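Local coordinates for aminotransferase, class V family protein (PDB 5F8V), which probably catalyses the pyridoxal-phosphate-dependent transamination between O-phospho-L-serine and 2-oxoglutarate, the second step of serine biosynthesis from 3-phosphoglycerate, at residues A[178-190]-A[258-271]. Numbering follows the deposited sequence.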
loop_
_atom_site.group_PDB
_atom_site.type_symbol
_atom_site.label_atom_id
_atom_site.label_comp_id
_atom_site.label_asym_id
_atom_site.label_seq_id
_atom_site.Cartn_x
_atom_site.Cartn_y
_atom_site.Cartn_z
ATOM N N MET A 178 11.730 13.083 0.829
ATOM C CA MET A 178 12.966 12.455 0.401
ATOM C C MET A 178 12.700 11.201 -0.419
ATOM O O MET A 178 13.506 10.253 -0.407
ATOM C CB MET A 178 13.787 12.108 1.633
ATOM C CG MET A 178 14.277 13.334 2.386
ATOM S SD MET A 178 15.427 12.797 3.661
ATOM C CE MET A 178 16.241 14.344 4.073
ATOM N N SER A 179 11.586 11.189 -1.143
ATOM C CA SER A 179 11.176 9.974 -1.864
ATOM C C SER A 179 12.280 9.471 -2.791
ATOM O O SER A 179 12.666 8.298 -2.724
ATOM C CB SER A 179 9.864 10.203 -2.604
ATOM O OG SER A 179 8.783 10.206 -1.681
ATOM N N SER A 180 12.860 10.370 -3.572
ATOM C CA SER A 180 13.853 9.986 -4.578
ATOM C C SER A 180 15.319 10.047 -4.132
ATOM O O SER A 180 16.206 9.775 -4.942
ATOM C CB SER A 180 13.650 10.836 -5.833
ATOM O OG SER A 180 13.694 12.213 -5.513
ATOM N N ASN A 181 15.599 10.400 -2.876
ATOM C CA ASN A 181 16.984 10.323 -2.371
ATOM C C ASN A 181 17.156 9.699 -0.972
ATOM O O ASN A 181 18.227 9.815 -0.361
ATOM C CB ASN A 181 17.682 11.697 -2.494
ATOM C CG ASN A 181 17.333 12.664 -1.369
ATOM O OD1 ASN A 181 16.418 12.438 -0.587
ATOM N ND2 ASN A 181 18.071 13.763 -1.296
ATOM N N PHE A 182 16.124 9.004 -0.495
ATOM C CA PHE A 182 16.138 8.420 0.846
ATOM C C PHE A 182 17.140 7.294 0.884
ATOM O O PHE A 182 17.099 6.411 0.026
ATOM C CB PHE A 182 14.759 7.869 1.220
ATOM C CG PHE A 182 14.601 7.546 2.678
ATOM C CD1 PHE A 182 14.259 6.259 3.091
ATOM C CD2 PHE A 182 14.754 8.536 3.637
ATOM C CE1 PHE A 182 14.095 5.966 4.442
ATOM C CE2 PHE A 182 14.593 8.253 4.986
ATOM C CZ PHE A 182 14.262 6.968 5.389
ATOM N N LEU A 183 18.033 7.339 1.870
ATOM C CA LEU A 183 19.118 6.353 2.053
ATOM C C LEU A 183 20.162 6.365 0.919
ATOM O O LEU A 183 20.862 5.374 0.694
ATOM C CB LEU A 183 18.561 4.939 2.292
ATOM C CG LEU A 183 17.509 4.829 3.403
ATOM C CD1 LEU A 183 16.736 3.532 3.275
ATOM C CD2 LEU A 183 18.160 4.941 4.782
ATOM N N SER A 184 20.273 7.503 0.229
ATOM C CA SER A 184 21.331 7.725 -0.751
ATOM C C SER A 184 22.496 8.468 -0.114
ATOM O O SER A 184 23.539 8.612 -0.743
ATOM C CB SER A 184 20.793 8.511 -1.946
ATOM O OG SER A 184 20.581 9.871 -1.618
ATOM N N ARG A 185 22.303 8.952 1.121
ATOM C CA ARG A 185 23.335 9.654 1.876
ATOM C C ARG A 185 22.948 9.798 3.359
ATOM O O ARG A 185 21.779 9.609 3.717
ATOM C CB ARG A 185 23.582 11.041 1.277
ATOM C CG ARG A 185 22.329 11.883 1.139
ATOM C CD ARG A 185 22.680 13.237 0.564
ATOM N NE ARG A 185 21.525 14.123 0.502
ATOM C CZ ARG A 185 21.463 15.242 -0.228
ATOM N NH1 ARG A 185 22.499 15.650 -0.966
ATOM N NH2 ARG A 185 20.355 15.973 -0.213
ATOM N N PRO A 186 23.916 10.154 4.224
ATOM C CA PRO A 186 23.562 10.378 5.629
ATOM C C PRO A 186 22.666 11.596 5.829
ATOM O O PRO A 186 22.666 12.505 4.997
ATOM C CB PRO A 186 24.924 10.613 6.308
ATOM C CG PRO A 186 25.929 10.029 5.372
ATOM C CD PRO A 186 25.366 10.307 4.012
ATOM N N ILE A 187 21.908 11.590 6.917
ATOM C CA ILE A 187 21.097 12.727 7.321
ATOM C C ILE A 187 21.679 13.247 8.634
ATOM O O ILE A 187 21.886 12.468 9.558
ATOM C CB ILE A 187 19.615 12.323 7.494
ATOM C CG1 ILE A 187 18.992 12.006 6.123
ATOM C CG2 ILE A 187 18.828 13.430 8.181
ATOM C CD1 ILE A 187 17.624 11.350 6.192
ATOM N N THR A 188 21.953 14.550 8.689
ATOM C CA THR A 188 22.366 15.249 9.911
ATOM C C THR A 188 21.373 16.377 10.214
ATOM O O THR A 188 20.382 16.571 9.489
ATOM C CB THR A 188 23.784 15.846 9.764
ATOM O OG1 THR A 188 23.803 16.774 8.668
ATOM C CG2 THR A 188 24.810 14.747 9.521
ATOM N N GLN A 189 21.634 17.102 11.301
ATOM C CA GLN A 189 20.822 18.244 11.710
ATOM C C GLN A 189 19.370 17.839 11.977
ATOM O O GLN A 189 18.428 18.489 11.518
ATOM C CB GLN A 189 20.905 19.382 10.680
ATOM C CG GLN A 189 22.314 19.873 10.371
ATOM C CD GLN A 189 22.292 21.058 9.416
ATOM O OE1 GLN A 189 21.730 20.976 8.324
ATOM N NE2 GLN A 189 22.883 22.175 9.832
ATOM N N TRP A 190 19.205 16.759 12.732
ATOM C CA TRP A 190 17.879 16.271 13.129
ATOM C C TRP A 190 17.063 17.306 13.918
ATOM O O TRP A 190 15.837 17.328 13.823
ATOM C CB TRP A 190 17.995 14.957 13.923
ATOM C CG TRP A 190 18.454 13.797 13.083
ATOM C CD1 TRP A 190 19.723 13.307 12.984
ATOM C CD2 TRP A 190 17.649 13.002 12.206
ATOM N NE1 TRP A 190 19.758 12.259 12.104
ATOM C CE2 TRP A 190 18.498 12.045 11.617
ATOM C CE3 TRP A 190 16.289 13.003 11.865
ATOM C CZ2 TRP A 190 18.035 11.095 10.700
ATOM C CZ3 TRP A 190 15.823 12.059 10.959
ATOM C CH2 TRP A 190 16.694 11.118 10.385
ATOM N N PHE A 258 17.945 -2.808 3.196
ATOM C CA PHE A 258 18.681 -2.179 4.311
ATOM C C PHE A 258 19.961 -2.971 4.636
ATOM O O PHE A 258 21.043 -2.396 4.772
ATOM C CB PHE A 258 17.816 -2.035 5.576
ATOM C CG PHE A 258 16.569 -1.186 5.405
ATOM C CD1 PHE A 258 16.433 -0.243 4.377
ATOM C CD2 PHE A 258 15.524 -1.319 6.310
ATOM C CE1 PHE A 258 15.268 0.512 4.255
ATOM C CE2 PHE A 258 14.367 -0.564 6.189
ATOM C CZ PHE A 258 14.236 0.348 5.158
ATOM N N LYS A 259 19.828 -4.290 4.716
ATOM C CA LYS A 259 20.977 -5.171 4.935
ATOM C C LYS A 259 21.993 -4.987 3.808
ATOM O O LYS A 259 23.181 -4.820 4.054
ATOM C CB LYS A 259 20.551 -6.642 4.983
ATOM C CG LYS A 259 19.624 -7.032 6.123
ATOM C CD LYS A 259 18.983 -8.386 5.842
ATOM C CE LYS A 259 17.992 -8.780 6.914
ATOM N NZ LYS A 259 17.171 -9.960 6.519
ATOM N N TRP A 260 21.520 -5.007 2.567
ATOM C CA TRP A 260 22.412 -4.805 1.427
ATOM C C TRP A 260 23.189 -3.483 1.512
ATOM O O TRP A 260 24.375 -3.464 1.219
ATOM C CB TRP A 260 21.655 -4.923 0.104
ATOM C CG TRP A 260 22.478 -4.605 -1.089
ATOM C CD1 TRP A 260 23.285 -5.458 -1.795
ATOM C CD2 TRP A 260 22.566 -3.344 -1.739
ATOM N NE1 TRP A 260 23.872 -4.793 -2.842
ATOM C CE2 TRP A 260 23.444 -3.494 -2.832
ATOM C CE3 TRP A 260 21.991 -2.093 -1.500
ATOM C CZ2 TRP A 260 23.766 -2.438 -3.680
ATOM C CZ3 TRP A 260 22.311 -1.032 -2.357
ATOM C CH2 TRP A 260 23.185 -1.218 -3.429
ATOM N N ILE A 261 22.530 -2.406 1.929
ATOM C CA ILE A 261 23.193 -1.114 2.118
ATOM C C ILE A 261 24.270 -1.200 3.201
ATOM O O ILE A 261 25.356 -0.646 3.036
ATOM C CB ILE A 261 22.195 0.014 2.476
ATOM C CG1 ILE A 261 21.250 0.296 1.300
ATOM C CG2 ILE A 261 22.935 1.302 2.843
ATOM C CD1 ILE A 261 20.081 1.195 1.643
ATOM N N GLU A 262 23.962 -1.882 4.304
ATOM C CA GLU A 262 24.953 -2.073 5.376
ATOM C C GLU A 262 26.164 -2.857 4.877
ATOM O O GLU A 262 27.306 -2.501 5.191
ATOM C CB GLU A 262 24.335 -2.751 6.600
ATOM C CG GLU A 262 23.363 -1.855 7.340
ATOM C CD GLU A 262 22.769 -2.511 8.574
ATOM O OE1 GLU A 262 22.275 -3.655 8.483
ATOM O OE2 GLU A 262 22.771 -1.863 9.641
ATOM N N GLU A 263 25.911 -3.892 4.074
ATOM C CA GLU A 263 26.973 -4.725 3.489
ATOM C C GLU A 263 27.937 -3.907 2.619
ATOM O O GLU A 263 29.138 -4.195 2.585
ATOM C CB GLU A 263 26.381 -5.890 2.666
ATOM C CG GLU A 263 25.700 -6.968 3.505
ATOM C CD GLU A 263 24.791 -7.908 2.718
ATOM O OE1 GLU A 263 24.909 -8.021 1.477
ATOM O OE2 GLU A 263 23.948 -8.565 3.360
ATOM N N LYS A 264 27.403 -2.898 1.928
ATOM C CA LYS A 264 28.198 -2.020 1.053
ATOM C C LYS A 264 28.853 -0.813 1.749
ATOM O O LYS A 264 29.471 0.017 1.072
ATOM C CB LYS A 264 27.333 -1.542 -0.130
ATOM C CG LYS A 264 26.748 -2.665 -0.982
ATOM C CD LYS A 264 27.827 -3.467 -1.695
ATOM C CE LYS A 264 27.226 -4.540 -2.590
ATOM N NZ LYS A 264 28.298 -5.356 -3.223
ATOM N N GLY A 265 28.733 -0.708 3.081
ATOM C CA GLY A 265 29.486 0.293 3.856
ATOM C C GLY A 265 28.682 1.424 4.483
ATOM O O GLY A 265 29.259 2.303 5.120
ATOM N N GLY A 266 27.359 1.398 4.327
ATOM C CA GLY A 266 26.476 2.378 4.955
ATOM C C GLY A 266 26.160 3.548 4.049
ATOM O O GLY A 266 26.493 3.537 2.864
ATOM N N LEU A 267 25.527 4.565 4.625
ATOM C CA LEU A 267 24.974 5.689 3.851
ATOM C C LEU A 267 26.027 6.640 3.310
ATOM O O LEU A 267 25.812 7.260 2.263
ATOM C CB LEU A 267 23.952 6.471 4.689
ATOM C CG LEU A 267 22.761 5.640 5.189
ATOM C CD1 LEU A 267 21.783 6.542 5.910
ATOM C CD2 LEU A 267 22.051 4.886 4.075
ATOM N N ALA A 268 27.146 6.771 4.025
ATOM C CA ALA A 268 28.275 7.579 3.560
ATOM C C ALA A 268 28.937 6.931 2.341
ATOM O O ALA A 268 29.351 7.625 1.408
ATOM C CB ALA A 268 29.288 7.794 4.685
ATOM N N ALA A 269 29.015 5.602 2.342
ATOM C CA ALA A 269 29.472 4.851 1.173
ATOM C C ALA A 269 28.518 4.997 -0.018
ATOM O O ALA A 269 28.983 5.088 -1.153
ATOM C CB ALA A 269 29.663 3.383 1.515
ATOM N N MET A 270 27.204 5.003 0.238
ATOM C CA MET A 270 26.212 5.226 -0.821
ATOM C C MET A 270 26.405 6.612 -1.443
ATOM O O MET A 270 26.386 6.766 -2.661
ATOM C CB MET A 270 24.762 5.116 -0.310
ATOM C CG MET A 270 24.229 3.736 0.099
ATOM S SD MET A 270 24.434 2.288 -0.979
ATOM C CE MET A 270 24.538 2.945 -2.643
ATOM N N ASP A 271 26.595 7.612 -0.590
ATOM C CA ASP A 271 26.819 8.974 -1.046
ATOM C C ASP A 271 28.042 9.066 -1.969
ATOM O O ASP A 271 27.971 9.711 -3.009
ATOM C CB ASP A 271 26.954 9.924 0.145
ATOM C CG ASP A 271 26.984 11.376 -0.266
ATOM O OD1 ASP A 271 26.204 11.776 -1.157
ATOM O OD2 ASP A 271 27.793 12.126 0.314
HETATM O O HOH W 1 25.296 14.405 -1.046
#
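L183 pushes its side chain into the angle between two consecutive helices, and this is where the contact packs most tightly. Its CD1 comes within 3.5 Å of F258 CE1, the two side chains crossing at about a right angle, while its CB lies 3.9 Å from L267 CD2 and also meets the CD1 tip of I261. CG stands anti to the carbonyl carbon (chi1 -52°), which sets the direction of the branch point; chi2 (163°) then sends CD1 to F258 and CD2 to the branches of L267. A type II turn from N181 to S184 presents this leucine; S184 closes it with its backbone N and with OG, 2.7 Å from N181 O. R185 CA adds a C-H...O contact of 3.5 Å with L267 O. Beyond this the contact thins toward solvent. P186 lays CG 4.1 Å from A268 CB at an exposed margin. R185 NH1 and D271 OD1, 5.4 Å apart, are too distant for a direct salt bridge, and a water donates to D271 OD1 (2.8 Å) and accepts from R185 NH1 (3.1 Å). Each also has direct partners: D155 (salt bridge) and the F164 carbonyl for R185, R302 and K275 (salt bridges) for D271. Helix 248-263 ends in a Schellman motif at G265, and G266 sits at the N-cap position of helix 267-286. On this corner docks the loop between strands 174-177 and 193-199 of the central mixed sheet, within the class-V aminotransferase fold.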